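Local coordinates for protein nitrilotriacetate monooxygenase (Burkholderia pseudomallei, PDB 3SDO) that probably acts as a flavin-dependent monooxygenase of the NtaA/SnaA/DszA family, using FMN and molecular oxygen, at residues A87-S101 with L116-V129. Numbering follows the deposited sequence.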
# COMPACT_ATOMS: atom_id res chain seq x y z
N ALA A 87 0.44 10.32 2.98
CA ALA A 87 0.43 11.36 1.93
C ALA A 87 -0.57 12.47 2.27
O ALA A 87 -0.30 13.66 2.13
CB ALA A 87 0.05 10.74 0.59
N VAL A 88 -1.72 12.03 2.76
CA VAL A 88 -2.87 12.87 2.94
C VAL A 88 -2.79 13.66 4.29
O VAL A 88 -3.51 14.65 4.51
CB VAL A 88 -4.11 11.90 2.76
CG1 VAL A 88 -5.03 11.92 3.92
CG2 VAL A 88 -4.72 12.11 1.39
N LEU A 89 -1.88 13.25 5.16
CA LEU A 89 -1.66 13.93 6.42
C LEU A 89 -0.35 14.72 6.40
O LEU A 89 0.07 15.22 7.42
CB LEU A 89 -1.67 12.92 7.59
CG LEU A 89 -2.97 12.14 7.76
CD1 LEU A 89 -2.86 11.04 8.82
CD2 LEU A 89 -4.20 13.12 8.09
N THR A 90 0.27 14.82 5.23
CA THR A 90 1.48 15.59 5.06
C THR A 90 1.26 16.44 3.81
O THR A 90 0.19 16.40 3.21
CB THR A 90 2.73 14.68 4.91
OG1 THR A 90 2.57 13.75 3.82
CG2 THR A 90 3.02 13.91 6.21
N SER A 91 2.27 17.19 3.40
CA SER A 91 2.14 18.02 2.20
C SER A 91 3.38 18.07 1.29
O SER A 91 3.23 18.24 0.08
CB SER A 91 1.70 19.43 2.60
OG SER A 91 2.61 19.99 3.51
N LYS A 92 4.59 17.95 1.84
CA LYS A 92 5.82 18.15 1.05
C LYS A 92 6.71 16.93 1.03
O LYS A 92 7.41 16.68 0.04
CB LYS A 92 6.71 19.26 1.64
CG LYS A 92 6.19 20.63 1.66
CD LYS A 92 7.33 21.62 2.10
CE LYS A 92 8.35 21.88 0.95
NZ LYS A 92 9.12 23.18 1.04
N ILE A 93 6.77 16.22 2.15
CA ILE A 93 7.76 15.17 2.31
C ILE A 93 7.55 14.03 1.29
O ILE A 93 6.42 13.62 1.01
CB ILE A 93 7.82 14.65 3.75
CG1 ILE A 93 9.09 13.82 3.99
CG2 ILE A 93 6.57 13.82 4.09
CD1 ILE A 93 9.43 13.64 5.49
N GLY A 94 8.64 13.55 0.72
CA GLY A 94 8.56 12.41 -0.20
C GLY A 94 8.16 11.13 0.49
O GLY A 94 8.27 10.98 1.71
N LEU A 95 7.65 10.19 -0.30
CA LEU A 95 7.01 8.98 0.22
C LEU A 95 7.57 7.81 -0.56
O LEU A 95 7.08 7.49 -1.65
CB LEU A 95 5.50 9.08 0.01
CG LEU A 95 4.88 10.32 0.63
CD1 LEU A 95 3.47 10.58 0.02
CD2 LEU A 95 4.81 10.16 2.15
N VAL A 96 8.60 7.18 0.01
CA VAL A 96 9.36 6.18 -0.68
C VAL A 96 9.09 4.81 -0.06
O VAL A 96 9.25 4.63 1.16
CB VAL A 96 10.85 6.50 -0.62
CG1 VAL A 96 11.68 5.40 -1.33
CG2 VAL A 96 11.10 7.89 -1.23
N GLY A 97 8.71 3.87 -0.91
CA GLY A 97 8.34 2.54 -0.47
C GLY A 97 9.04 1.40 -1.16
O GLY A 97 9.22 1.38 -2.38
N THR A 98 9.44 0.42 -0.37
CA THR A 98 10.01 -0.80 -0.93
C THR A 98 8.96 -1.71 -1.57
O THR A 98 7.89 -1.92 -1.03
CB THR A 98 10.78 -1.59 0.16
OG1 THR A 98 11.96 -0.87 0.52
CG2 THR A 98 11.18 -2.98 -0.32
N MET A 99 9.29 -2.26 -2.74
CA MET A 99 8.50 -3.34 -3.31
C MET A 99 9.40 -4.21 -4.19
O MET A 99 10.24 -3.71 -4.92
CB MET A 99 7.31 -2.83 -4.11
CG MET A 99 6.26 -3.92 -4.34
SD MET A 99 4.83 -3.29 -5.19
CE MET A 99 4.02 -2.33 -3.90
N SER A 100 9.21 -5.52 -4.07
CA SER A 100 10.06 -6.50 -4.72
C SER A 100 9.70 -6.70 -6.19
O SER A 100 8.53 -6.77 -6.56
CB SER A 100 9.95 -7.85 -3.98
OG SER A 100 10.07 -8.94 -4.88
N SER A 101 10.72 -6.82 -7.03
CA SER A 101 10.54 -7.12 -8.44
C SER A 101 10.12 -8.56 -8.66
O SER A 101 9.47 -8.84 -9.64
CB SER A 101 11.86 -6.93 -9.20
OG SER A 101 12.43 -5.69 -8.88
N LEU A 116 -0.39 6.37 -5.78
CA LEU A 116 0.26 7.09 -4.68
C LEU A 116 0.85 8.43 -5.16
O LEU A 116 0.66 9.47 -4.53
CB LEU A 116 1.34 6.22 -4.02
CG LEU A 116 2.30 6.86 -3.00
CD1 LEU A 116 1.51 7.30 -1.73
CD2 LEU A 116 3.48 5.90 -2.67
N ASP A 117 1.51 8.40 -6.31
CA ASP A 117 2.14 9.59 -6.88
C ASP A 117 1.11 10.65 -7.22
O ASP A 117 1.36 11.84 -6.97
CB ASP A 117 2.97 9.24 -8.14
CG ASP A 117 4.22 10.13 -8.33
OD1 ASP A 117 4.71 10.76 -7.38
OD2 ASP A 117 4.71 10.16 -9.47
N LEU A 118 -0.04 10.24 -7.80
CA LEU A 118 -1.06 11.21 -8.18
C LEU A 118 -1.77 11.79 -6.93
O LEU A 118 -2.00 12.99 -6.83
CB LEU A 118 -2.06 10.57 -9.12
CG LEU A 118 -2.90 11.51 -9.97
CD1 LEU A 118 -2.02 12.30 -10.97
CD2 LEU A 118 -3.98 10.72 -10.72
N ILE A 119 -2.10 10.93 -5.98
CA ILE A 119 -2.77 11.36 -4.75
C ILE A 119 -1.91 12.35 -3.98
O ILE A 119 -2.42 13.34 -3.43
CB ILE A 119 -3.12 10.16 -3.85
CG1 ILE A 119 -4.25 9.34 -4.48
CG2 ILE A 119 -3.53 10.67 -2.42
CD1 ILE A 119 -4.44 7.90 -3.91
N SER A 120 -0.60 12.09 -3.98
CA SER A 120 0.37 12.85 -3.22
C SER A 120 0.88 14.09 -3.95
O SER A 120 1.67 14.83 -3.40
CB SER A 120 1.59 11.97 -2.84
OG SER A 120 2.40 11.63 -3.97
N GLY A 121 0.48 14.31 -5.20
CA GLY A 121 0.96 15.49 -5.93
C GLY A 121 2.41 15.38 -6.38
O GLY A 121 3.12 16.40 -6.49
N GLY A 122 2.86 14.17 -6.65
CA GLY A 122 4.19 13.94 -7.20
C GLY A 122 5.28 13.73 -6.17
O GLY A 122 6.39 14.25 -6.33
N ARG A 123 4.99 12.94 -5.14
CA ARG A 123 5.94 12.71 -4.07
C ARG A 123 6.33 11.24 -3.88
O ARG A 123 7.01 10.91 -2.91
CB ARG A 123 5.36 13.25 -2.76
CG ARG A 123 5.22 14.76 -2.72
CD ARG A 123 4.81 15.22 -1.32
NE ARG A 123 3.38 15.02 -1.05
CZ ARG A 123 2.85 14.65 0.13
NH1 ARG A 123 3.60 14.33 1.17
NH2 ARG A 123 1.53 14.56 0.24
N ALA A 124 5.90 10.36 -4.78
CA ALA A 124 6.19 8.93 -4.63
C ALA A 124 7.62 8.55 -5.02
O ALA A 124 8.23 9.16 -5.93
CB ALA A 124 5.20 8.10 -5.45
N GLY A 125 8.14 7.52 -4.37
CA GLY A 125 9.40 6.88 -4.75
C GLY A 125 9.26 5.37 -4.59
O GLY A 125 8.53 4.90 -3.72
N TRP A 126 9.92 4.61 -5.47
CA TRP A 126 9.89 3.15 -5.36
C TRP A 126 11.30 2.67 -5.15
O TRP A 126 12.18 2.95 -5.98
CB TRP A 126 9.29 2.51 -6.64
CG TRP A 126 9.42 0.99 -6.76
CD1 TRP A 126 9.53 0.10 -5.75
CD2 TRP A 126 9.42 0.21 -7.98
NE1 TRP A 126 9.61 -1.19 -6.24
CE2 TRP A 126 9.55 -1.14 -7.61
CE3 TRP A 126 9.33 0.53 -9.34
CZ2 TRP A 126 9.61 -2.17 -8.55
CZ3 TRP A 126 9.37 -0.48 -10.27
CH2 TRP A 126 9.52 -1.82 -9.87
N ASN A 127 11.52 1.99 -4.02
CA ASN A 127 12.78 1.31 -3.74
C ASN A 127 12.69 -0.08 -4.33
O ASN A 127 11.96 -0.94 -3.80
CB ASN A 127 13.09 1.22 -2.24
CG ASN A 127 14.37 0.44 -1.97
OD1 ASN A 127 15.37 0.60 -2.69
ND2 ASN A 127 14.36 -0.41 -0.95
N VAL A 128 13.39 -0.27 -5.44
CA VAL A 128 13.39 -1.53 -6.19
C VAL A 128 14.30 -2.52 -5.49
O VAL A 128 15.51 -2.31 -5.38
CB VAL A 128 13.86 -1.30 -7.65
CG1 VAL A 128 13.95 -2.64 -8.45
CG2 VAL A 128 12.93 -0.31 -8.35
N VAL A 129 13.70 -3.59 -4.96
CA VAL A 129 14.44 -4.62 -4.26
C VAL A 129 14.65 -5.83 -5.18
O VAL A 129 13.70 -6.43 -5.65
CB VAL A 129 13.75 -4.94 -2.94
CG1 VAL A 129 14.01 -6.34 -2.52
CG2 VAL A 129 14.22 -3.93 -1.87
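Ala87 O receives Arg123 NH2 at 2.8 Å, the first of three bonds that place the guanidinium within the loop leading to strand 94-100. Arg123 NH1 supplies the other two, an almost straight one to Thr90 OG1 (2.9 Å, 170° at the hydrogen) and one on a lone pair of Ile93 O (2.9 Å). A bend at chi3 (-78°) brings the group into this loop, where Ser91 O lies over one face and Leu95 CD1 over the other; NE bonds back to Ser120 O, so all three nitrogens are engaged. From Leu95 the strands run parallel, 27° apart, with backbone bonds alternating from Leu95 N to Arg123 O through to Met99 N to Asn127 O. Val96 CG2 packs 4.0 Å from Gly125 CA, and Thr98, predicted to bind FMN, meets Val129 CG2 through CG2 at 3.5 Å. Met99 O takes Trp126 NE1 (2.9 Å) in the indole plane, while the last two backbone bonds, Val129 N to Met99 O (3.5 Å) and Ser101 N to Val129 O, are weak. Helix 106-119 completes the beta-alpha-beta crossover of a TIM-barrel-like fold; strand 56-59 pairs with the other edge of 94-100, and helix 79-88 packs on Leu95 and Leu116.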